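Local coordinates for protein methyltransferase FkbM (Methylobacillus flagellatus KT, PDB 2PY6) that probably acts as a methyltransferase, transferring a methyl group to an acceptor that is not yet identified, at residues A[36-41]-A[146-151]; A[46-51]-A[110-115]; A[285-290]-A[329-334]. All coordinates share one frame; numbering follows the deposited sequence.

Contact 1: A[36-41]-A[146-151]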
loop_
_atom_site.group_PDB
_atom_site.type_symbol
_atom_site.label_atom_id
_atom_site.label_comp_id
_atom_site.label_asym_id
_atom_site.label_seq_id
_atom_site.Cartn_x
_atom_site.Cartn_y
_atom_site.Cartn_z
ATOM N N PHE A 36 -31.345 1.616 -29.483
ATOM C CA PHE A 36 -31.969 0.915 -28.384
ATOM C C PHE A 36 -30.957 0.767 -27.285
ATOM O O PHE A 36 -29.802 0.405 -27.538
ATOM C CB PHE A 36 -32.435 -0.488 -28.770
ATOM C CG PHE A 36 -32.908 -1.309 -27.560
ATOM C CD1 PHE A 36 -34.117 -1.009 -26.916
ATOM C CD2 PHE A 36 -32.155 -2.356 -27.073
ATOM C CE1 PHE A 36 -34.555 -1.730 -25.835
ATOM C CE2 PHE A 36 -32.586 -3.090 -26.014
ATOM C CZ PHE A 36 -33.793 -2.780 -25.370
ATOM N N GLY A 37 -31.356 1.042 -26.064
ATOM C CA GLY A 37 -30.414 0.893 -24.951
ATOM C C GLY A 37 -29.590 2.145 -24.644
ATOM O O GLY A 37 -28.815 2.154 -23.656
ATOM N N ILE A 38 -29.718 3.186 -25.475
ATOM C CA ILE A 38 -29.010 4.426 -25.243
ATOM C C ILE A 38 -29.947 5.393 -24.469
ATOM O O ILE A 38 -31.094 5.559 -24.832
ATOM C CB ILE A 38 -28.513 5.052 -26.568
ATOM C CG1 ILE A 38 -27.666 4.029 -27.345
ATOM C CG2 ILE A 38 -27.738 6.345 -26.310
ATOM C CD1 ILE A 38 -26.492 3.423 -26.542
ATOM N N PRO A 39 -29.462 5.993 -23.364
ATOM C CA PRO A 39 -30.324 6.932 -22.616
ATOM C C PRO A 39 -30.859 8.068 -23.478
ATOM O O PRO A 39 -30.112 8.650 -24.251
ATOM C CB PRO A 39 -29.404 7.465 -21.520
ATOM C CG PRO A 39 -28.348 6.429 -21.383
ATOM C CD PRO A 39 -28.140 5.855 -22.741
ATOM N N ALA A 40 -32.157 8.339 -23.348
ATOM C CA ALA A 40 -32.864 9.345 -24.149
ATOM C C ALA A 40 -32.178 10.709 -24.198
ATOM O O ALA A 40 -32.131 11.337 -25.242
ATOM C CB ALA A 40 -34.297 9.524 -23.606
ATOM N N ASN A 41 -31.661 11.170 -23.061
ATOM C CA ASN A 41 -31.032 12.481 -22.997
ATOM C C ASN A 41 -29.739 12.534 -23.802
ATOM O O ASN A 41 -29.401 13.588 -24.374
ATOM C CB ASN A 41 -30.847 12.958 -21.543
ATOM C CG ASN A 41 -30.003 12.015 -20.685
ATOM O OD1 ASN A 41 -29.674 10.881 -21.074
ATOM N ND2 ASN A 41 -29.662 12.488 -19.481
ATOM N N ALA A 146 -21.569 3.804 -25.041
ATOM C CA ALA A 146 -20.765 4.701 -25.870
ATOM C C ALA A 146 -20.504 4.076 -27.256
ATOM O O ALA A 146 -20.683 4.739 -28.283
ATOM C CB ALA A 146 -19.426 5.001 -25.206
ATOM N N VAL A 147 -20.050 2.813 -27.273
ATOM C CA VAL A 147 -19.754 2.106 -28.535
ATOM C C VAL A 147 -20.971 2.117 -29.476
ATOM O O VAL A 147 -20.836 2.409 -30.647
ATOM C CB VAL A 147 -19.243 0.686 -28.295
ATOM C CG1 VAL A 147 -19.150 -0.108 -29.603
ATOM C CG2 VAL A 147 -17.880 0.729 -27.613
ATOM N N ARG A 148 -22.159 1.863 -28.932
ATOM C CA ARG A 148 -23.368 1.833 -29.715
ATOM C C ARG A 148 -23.864 3.209 -30.120
ATOM O O ARG A 148 -24.284 3.397 -31.254
ATOM C CB ARG A 148 -24.468 1.085 -28.948
ATOM C CG ARG A 148 -25.822 0.986 -29.715
ATOM C CD ARG A 148 -26.798 0.107 -28.932
ATOM N NE ARG A 148 -26.392 -1.290 -28.959
ATOM C CZ ARG A 148 -27.002 -2.251 -28.276
ATOM N NH1 ARG A 148 -28.068 -1.971 -27.552
ATOM N NH2 ARG A 148 -26.578 -3.508 -28.364
ATOM N N ALA A 149 -23.808 4.173 -29.200
ATOM C CA ALA A 149 -24.358 5.512 -29.444
ATOM C C ALA A 149 -23.585 6.328 -30.458
ATOM O O ALA A 149 -24.154 7.161 -31.131
ATOM C CB ALA A 149 -24.485 6.296 -28.131
ATOM N N PHE A 150 -22.280 6.088 -30.534
ATOM C CA PHE A 150 -21.391 6.784 -31.452
ATOM C C PHE A 150 -21.016 5.977 -32.680
ATOM O O PHE A 150 -20.200 6.429 -33.444
ATOM C CB PHE A 150 -20.133 7.241 -30.686
ATOM C CG PHE A 150 -20.411 8.355 -29.706
ATOM C CD1 PHE A 150 -20.805 9.596 -30.168
ATOM C CD2 PHE A 150 -20.323 8.148 -28.336
ATOM C CE1 PHE A 150 -21.083 10.624 -29.296
ATOM C CE2 PHE A 150 -20.623 9.164 -27.454
ATOM C CZ PHE A 150 -21.000 10.402 -27.935
ATOM N N GLY A 151 -21.633 4.810 -32.869
ATOM C CA GLY A 151 -21.410 3.944 -34.020
ATOM C C GLY A 151 -19.969 3.490 -34.172
ATOM O O GLY A 151 -19.393 3.595 -35.260
#
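Ile38 lies over the methyl of Ala149, its CG2 coming to 3.7 Å from Ala149 CB, while its CD1 reaches on to Arg148 and meets CB at 3.9 Å. With CG1 beside the backbone N (chi1 -55°), both branches face the last turn of helix 143-149. A branched aliphatic suits this buried place, and alanine opposite is small enough to let the loop come close. Arg148 works on another level: its extended chain, bent only at chi3, carries NH1 to Phe36 O at 2.9 Å, with an N-H...O angle of 156°. The oxygen sits at the guanidinium edge, but NH1 stands above the carbonyl plane, 38° out of it. Asp162 forms a salt bridge with NE, and Leu198 O accepts a hydrogen bond from NH1. Gly37 suits its positive phi, because a CB there would press on the preceding carbonyl oxygen and come tight against Arg148 NH1. The Phe36 ring itself turns to Ala26, Ala29 and Leu30 of helix 19-32. Pro39 occupies the N-cap position of helix 40-49, so the arrangement joins a helix-entry loop to a helix C terminus beside the mostly parallel sheet of an alpha/beta domain.

Contact 2: A[46-51]-A[110-115]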
loop_
_atom_site.group_PDB
_atom_site.type_symbol
_atom_site.label_atom_id
_atom_site.label_comp_id
_atom_site.label_asym_id
_atom_site.label_seq_id
_atom_site.Cartn_x
_atom_site.Cartn_y
_atom_site.Cartn_z
ATOM N N ILE A 46 -26.813 13.682 -29.173
ATOM C CA ILE A 46 -26.174 13.114 -30.369
ATOM C C ILE A 46 -26.963 13.497 -31.639
ATOM O O ILE A 46 -26.350 13.877 -32.635
ATOM C CB ILE A 46 -25.923 11.574 -30.254
ATOM C CG1 ILE A 46 -24.875 11.285 -29.179
ATOM C CG2 ILE A 46 -25.414 10.988 -31.571
ATOM C CD1 ILE A 46 -24.719 9.798 -28.833
ATOM N N ALA A 47 -28.305 13.439 -31.579
ATOM C CA ALA A 47 -29.159 13.840 -32.690
ATOM C C ALA A 47 -28.987 15.315 -33.033
ATOM O O ALA A 47 -29.031 15.694 -34.191
ATOM C CB ALA A 47 -30.620 13.590 -32.351
ATOM N N ARG A 48 -28.823 16.139 -32.010
ATOM C CA ARG A 48 -28.697 17.572 -32.174
ATOM C C ARG A 48 -27.314 17.965 -32.674
ATOM O O ARG A 48 -27.208 18.813 -33.572
ATOM C CB ARG A 48 -28.902 18.245 -30.812
ATOM C CG ARG A 48 -29.374 19.655 -30.832
ATOM C CD ARG A 48 -28.959 20.421 -29.567
ATOM N NE ARG A 48 -28.961 19.650 -28.316
ATOM C CZ ARG A 48 -30.017 19.415 -27.533
ATOM N NH1 ARG A 48 -31.238 19.816 -27.855
ATOM N NH2 ARG A 48 -29.847 18.709 -26.414
ATOM N N ARG A 49 -26.260 17.364 -32.088
ATOM C CA ARG A 49 -24.859 17.761 -32.368
ATOM C C ARG A 49 -23.966 16.802 -33.136
ATOM O O ARG A 49 -22.914 17.216 -33.640
ATOM C CB ARG A 49 -24.160 18.199 -31.065
ATOM C CG ARG A 49 -24.765 19.450 -30.426
ATOM C CD ARG A 49 -24.640 20.703 -31.363
ATOM N NE ARG A 49 -25.515 21.813 -30.954
ATOM C CZ ARG A 49 -26.193 22.613 -31.781
ATOM N NH1 ARG A 49 -26.154 22.460 -33.108
ATOM N NH2 ARG A 49 -26.956 23.576 -31.263
ATOM N N GLY A 50 -24.379 15.549 -33.268
ATOM C CA GLY A 50 -23.579 14.559 -33.990
ATOM C C GLY A 50 -22.157 14.448 -33.458
ATOM O O GLY A 50 -21.957 14.202 -32.256
ATOM N N ASN A 51 -21.164 14.661 -34.328
ATOM C CA ASN A 51 -19.762 14.529 -33.897
ATOM C C ASN A 51 -19.128 15.791 -33.299
ATOM O O ASN A 51 -17.923 15.820 -33.044
ATOM C CB ASN A 51 -18.871 13.842 -34.956
ATOM C CG ASN A 51 -18.726 14.632 -36.236
ATOM O OD1 ASN A 51 -18.922 15.848 -36.283
ATOM N ND2 ASN A 51 -18.366 13.929 -37.297
ATOM N N HIS A 110 -22.911 24.344 -17.552
ATOM C CA HIS A 110 -22.875 25.367 -18.587
ATOM C C HIS A 110 -22.800 24.853 -20.044
ATOM O O HIS A 110 -22.667 25.670 -20.942
ATOM C CB HIS A 110 -21.697 26.321 -18.313
ATOM C CG HIS A 110 -21.691 26.902 -16.931
ATOM N ND1 HIS A 110 -20.950 26.366 -15.898
ATOM C CD2 HIS A 110 -22.315 27.989 -16.415
ATOM C CE1 HIS A 110 -21.124 27.092 -14.807
ATOM N NE2 HIS A 110 -21.953 28.079 -15.092
ATOM N N ASP A 111 -22.891 23.538 -20.287
ATOM C CA ASP A 111 -22.841 22.982 -21.653
ATOM C C ASP A 111 -23.901 21.887 -21.776
ATOM O O ASP A 111 -23.864 20.857 -21.074
ATOM C CB ASP A 111 -21.447 22.449 -21.973
ATOM C CG ASP A 111 -21.291 21.988 -23.418
ATOM O OD1 ASP A 111 -22.282 21.968 -24.184
ATOM O OD2 ASP A 111 -20.140 21.643 -23.779
ATOM N N ARG A 112 -24.772 22.083 -22.756
ATOM C CA ARG A 112 -26.030 21.320 -22.905
ATOM C C ARG A 112 -26.200 19.784 -23.055
ATOM O O ARG A 112 -26.837 19.238 -22.136
ATOM C CB ARG A 112 -26.980 22.073 -23.881
ATOM C CG ARG A 112 -28.312 21.363 -24.152
ATOM C CD ARG A 112 -29.257 22.256 -24.933
ATOM N NE ARG A 112 -29.618 23.457 -24.169
ATOM C CZ ARG A 112 -30.527 23.505 -23.187
ATOM N NH1 ARG A 112 -31.181 22.415 -22.794
ATOM N NH2 ARG A 112 -30.782 24.652 -22.563
ATOM N N ASP A 113 -25.676 18.989 -24.001
ATOM C CA ASP A 113 -24.671 19.141 -25.099
ATOM C C ASP A 113 -23.313 18.461 -24.731
ATOM O O ASP A 113 -22.539 18.051 -25.641
ATOM C CB ASP A 113 -24.553 20.498 -25.783
ATOM C CG ASP A 113 -25.591 20.673 -26.921
ATOM O OD1 ASP A 113 -26.665 20.004 -26.884
ATOM O OD2 ASP A 113 -25.324 21.486 -27.840
ATOM N N LEU A 114 -23.045 18.363 -23.421
ATOM C CA LEU A 114 -21.850 17.705 -22.880
ATOM C C LEU A 114 -22.303 16.381 -22.268
ATOM O O LEU A 114 -23.166 16.367 -21.376
ATOM C CB LEU A 114 -21.167 18.550 -21.797
ATOM C CG LEU A 114 -19.893 17.945 -21.169
ATOM C CD1 LEU A 114 -18.765 17.820 -22.195
ATOM C CD2 LEU A 114 -19.444 18.764 -19.971
ATOM N N VAL A 115 -21.719 15.285 -22.755
ATOM C CA VAL A 115 -22.031 13.939 -22.281
ATOM C C VAL A 115 -20.842 13.414 -21.450
ATOM O O VAL A 115 -19.684 13.762 -21.714
ATOM C CB VAL A 115 -22.313 13.036 -23.467
ATOM C CG1 VAL A 115 -22.649 11.631 -23.026
ATOM C CG2 VAL A 115 -23.474 13.626 -24.312
HETATM O O HOH W 1 -27.322 22.899 -28.087
#
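Arg49 leans on the carboxylate of Asp113 with both its aliphatic stem and its charged end. From CB the chain folds back at once, chi1 and chi2 both close to -60°, which lays Arg49 CG 3.3 Å from Asp113 OD2. CD runs past the same oxygen, and Arg49 NE then binds Asp113 OD2 at 3.1 Å with an N-H...O angle of 154°. OD2 lies almost exactly in the guanidinium plane, yet that plane stands nearly perpendicular to the carboxylate, so the bond is made from a single nitrogen rather than by a paired, two-pronged grip. At the tip, Arg49 NH2 gives a long bond to water 1 at 3.3 Å; the water also approaches OD2, but so closely that this second link is doubtful.

The other carboxylate oxygen belongs to Arg48. Its NE meets Asp113 OD1 at 2.7 Å on the syn lone pair, although the oxygen is tilted from the guanidinium plane and the N-H...O angle is only 131°. Over one face of that guanidinium lies the stem of Arg112, with CD 3.9 Å from Arg48 CZ. Long, flexible arginines suit this solvent-facing edge, and an aspartate between them can give one oxygen to each. Glu44 offers Arg48 a weak, long ion pair as well. Asp113 follows a cis peptide with positive phi, an uncommon backbone for a residue that is not proline or glycine. The whole is a surface salt-bridge network, tying the C-terminal turn of helix 40-49 to the loop that enters strand 114-118 of the alpha/beta sheet.

Contact 3: A[285-290]-A[329-334]; sequences TVHGCG and DDIIDD. With EDO (1,2-ethanediol), chain D.
Ile331 sets its CG2 methyl on the face of the His287 ring, whose two nitrogens are both engaged. Ile331 CG2 lies 3.7 Å from the centroid of the His287 ring and 19° off its normal, a CH-pi contact shifted a little toward the CG-ND1 side, with CG2 3.6 Å from His287 CG. At the ring edge His287 ND1 donates to O2 of a bound 1,2-ethanediol (2.8 Å, 151°). His287 NE2 shares a hydrogen bond of 2.8 Å with Thr285 OG1, two residues back on the same side of the strand; this bond, with Arg254 holding the hydroxyl in turn, helps to fix the ring's rotation, and the diol adds a further bond in this crystal. A chi1 of -51° brings the ring over toward the helix end, and the twist about CB-CG presents its face to the isoleucine. Exchanging His287 for an alanine would probably leave Ile331 CG2 without the surface it rests on and Thr285 OG1 and the diol each without a ring nitrogen to bind.

The second branch of Ile331 serves another neighbour: CD1 reaches Cys289 SG at 3.5 Å. A forked side chain suits the site because one methyl meets the ring and the other the sulfur. The chain bends between them in an inverse gamma turn centred on Gly288; the diol, probably from the crystallisation liquor, lies against this bend, with C1 3.7 Å from Cys289 SG.

In the Rossmann-like methyltransferase sheet, strand 284-287 is an outermost strand within this chain, hydrogen-bonded to strand 254-258. Ile331, at the end of helix 328-331, also touches Ile258 and Arg326, while Val286 turns the other way, to Leu265 and Leu272 of helix 262-274.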
loop_
_atom_site.group_PDB
_atom_site.type_symbol
_atom_site.label_atom_id
_atom_site.label_comp_id
_atom_site.label_asym_id
_atom_site.label_seq_id
_atom_site.Cartn_x
_atom_site.Cartn_y
_atom_site.Cartn_z
ATOM N N THR A 285 3.433 -31.718 -17.066
ATOM C CA THR A 285 4.323 -31.267 -18.146
ATOM C C THR A 285 3.807 -29.982 -18.781
ATOM O O THR A 285 2.599 -29.707 -18.830
ATOM C CB THR A 285 4.526 -32.298 -19.256
ATOM O OG1 THR A 285 3.253 -32.754 -19.702
ATOM C CG2 THR A 285 5.384 -33.471 -18.770
ATOM N N VAL A 286 4.741 -29.200 -19.282
ATOM C CA VAL A 286 4.446 -27.940 -19.954
ATOM C C VAL A 286 4.797 -28.074 -21.439
ATOM O O VAL A 286 5.849 -28.598 -21.794
ATOM C CB VAL A 286 5.229 -26.785 -19.329
ATOM C CG1 VAL A 286 4.904 -25.447 -20.081
ATOM C CG2 VAL A 286 4.930 -26.692 -17.809
ATOM N N HIS A 287 3.876 -27.623 -22.294
ATOM C CA HIS A 287 4.024 -27.721 -23.739
ATOM C C HIS A 287 3.907 -26.335 -24.289
ATOM O O HIS A 287 2.817 -25.795 -24.290
ATOM C CB HIS A 287 2.943 -28.655 -24.298
ATOM C CG HIS A 287 2.894 -29.966 -23.570
ATOM N ND1 HIS A 287 3.586 -31.072 -23.990
ATOM C CD2 HIS A 287 2.286 -30.322 -22.412
ATOM C CE1 HIS A 287 3.397 -32.057 -23.133
ATOM N NE2 HIS A 287 2.603 -31.633 -22.170
ATOM N N GLY A 288 5.045 -25.780 -24.708
ATOM C CA GLY A 288 5.173 -24.415 -25.245
ATOM C C GLY A 288 4.727 -24.297 -26.690
ATOM O O GLY A 288 5.514 -24.092 -27.582
ATOM N N CYS A 289 3.431 -24.436 -26.894
ATOM C CA CYS A 289 2.804 -24.363 -28.196
ATOM C C CYS A 289 1.392 -23.904 -27.952
ATOM O O CYS A 289 0.906 -23.853 -26.799
ATOM C CB CYS A 289 2.760 -25.749 -28.898
ATOM S SG CYS A 289 1.803 -27.031 -28.051
ATOM N N GLY A 290 0.741 -23.592 -29.058
ATOM C CA GLY A 290 -0.661 -23.279 -29.068
ATOM C C GLY A 290 -1.442 -24.513 -29.478
ATOM O O GLY A 290 -0.913 -25.417 -30.123
ATOM N N ASP A 329 -4.764 -33.861 -29.318
ATOM C CA ASP A 329 -4.664 -35.298 -29.499
ATOM C C ASP A 329 -3.212 -35.738 -29.744
ATOM O O ASP A 329 -2.841 -36.835 -29.401
ATOM C CB ASP A 329 -5.510 -35.775 -30.696
ATOM C CG ASP A 329 -7.008 -35.731 -30.445
ATOM O OD1 ASP A 329 -7.435 -35.806 -29.286
ATOM O OD2 ASP A 329 -7.768 -35.670 -31.435
ATOM N N ASP A 330 -2.403 -34.900 -30.367
ATOM C CA ASP A 330 -0.950 -35.233 -30.585
ATOM C C ASP A 330 -0.065 -34.806 -29.405
ATOM O O ASP A 330 0.934 -35.437 -29.123
ATOM C CB ASP A 330 -0.412 -34.658 -31.901
ATOM C CG ASP A 330 0.936 -35.266 -32.298
ATOM O OD1 ASP A 330 1.060 -36.510 -32.327
ATOM O OD2 ASP A 330 1.868 -34.500 -32.608
ATOM N N ILE A 331 -0.440 -33.743 -28.713
ATOM C CA ILE A 331 0.350 -33.221 -27.568
ATOM C C ILE A 331 0.336 -34.172 -26.376
ATOM O O ILE A 331 1.375 -34.415 -25.745
ATOM C CB ILE A 331 -0.190 -31.812 -27.115
ATOM C CG1 ILE A 331 0.018 -30.765 -28.213
ATOM C CG2 ILE A 331 0.478 -31.345 -25.803
ATOM C CD1 ILE A 331 -0.780 -29.440 -28.026
ATOM N N ILE A 332 -0.854 -34.674 -26.050
ATOM C CA ILE A 332 -1.052 -35.575 -24.910
ATOM C C ILE A 332 -0.735 -37.015 -25.272
ATOM O O ILE A 332 -0.650 -37.351 -26.464
ATOM C CB ILE A 332 -2.493 -35.450 -24.303
ATOM C CG1 ILE A 332 -3.593 -36.004 -25.211
ATOM C CG2 ILE A 332 -2.782 -33.998 -23.909
ATOM C CD1 ILE A 332 -4.999 -35.734 -24.680
ATOM N N ASP A 333 -0.542 -37.851 -24.242
ATOM C CA ASP A 333 -0.166 -39.245 -24.433
ATOM C C ASP A 333 -1.045 -40.202 -23.638
ATOM O O ASP A 333 -0.638 -41.312 -23.360
ATOM C CB ASP A 333 1.309 -39.457 -24.057
ATOM C CG ASP A 333 1.619 -39.010 -22.624
ATOM O OD1 ASP A 333 0.716 -38.518 -21.898
ATOM O OD2 ASP A 333 2.779 -39.171 -22.221
ATOM N N ASP A 334 -2.251 -39.765 -23.300
ATOM C CA ASP A 334 -3.166 -40.568 -22.536
ATOM C C ASP A 334 -4.544 -39.943 -22.697
ATOM O O ASP A 334 -4.690 -38.801 -23.161
ATOM C CB ASP A 334 -2.744 -40.611 -21.065
ATOM C CG ASP A 334 -3.362 -41.787 -20.292
ATOM O OD1 ASP A 334 -4.130 -42.582 -20.875
ATOM O OD2 ASP A 334 -3.081 -41.921 -19.085
HETATM C C1 EDO D . 5.119 -28.626 -27.493
HETATM O O1 EDO D . 5.661 -28.120 -28.713
HETATM C C2 EDO D . 6.017 -29.787 -27.064
HETATM O O2 EDO D . 5.513 -30.475 -25.915
#

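In the fold
From the N terminus the chain first lays down 36-41, then helix 40-49 with 46-51 at its end. It goes on through most of the first sheet before 110-115 returns to close contact 2; contact 1 closes later, at 146-151, so contact 2 is nested within its loop. The two share helix 40-49 and touch where Ile46 packs on Ala149 and Phe150; they tie the end of that helix to the loop entering strand 114-118, and the loop before it to helix 143-149. Contact 3 opens and closes further on, about 46 Å from contact 1 between centres, on the opposite side of the chain's centre, and joins the edge of the second, methyltransferase-like sheet to helix 328-331.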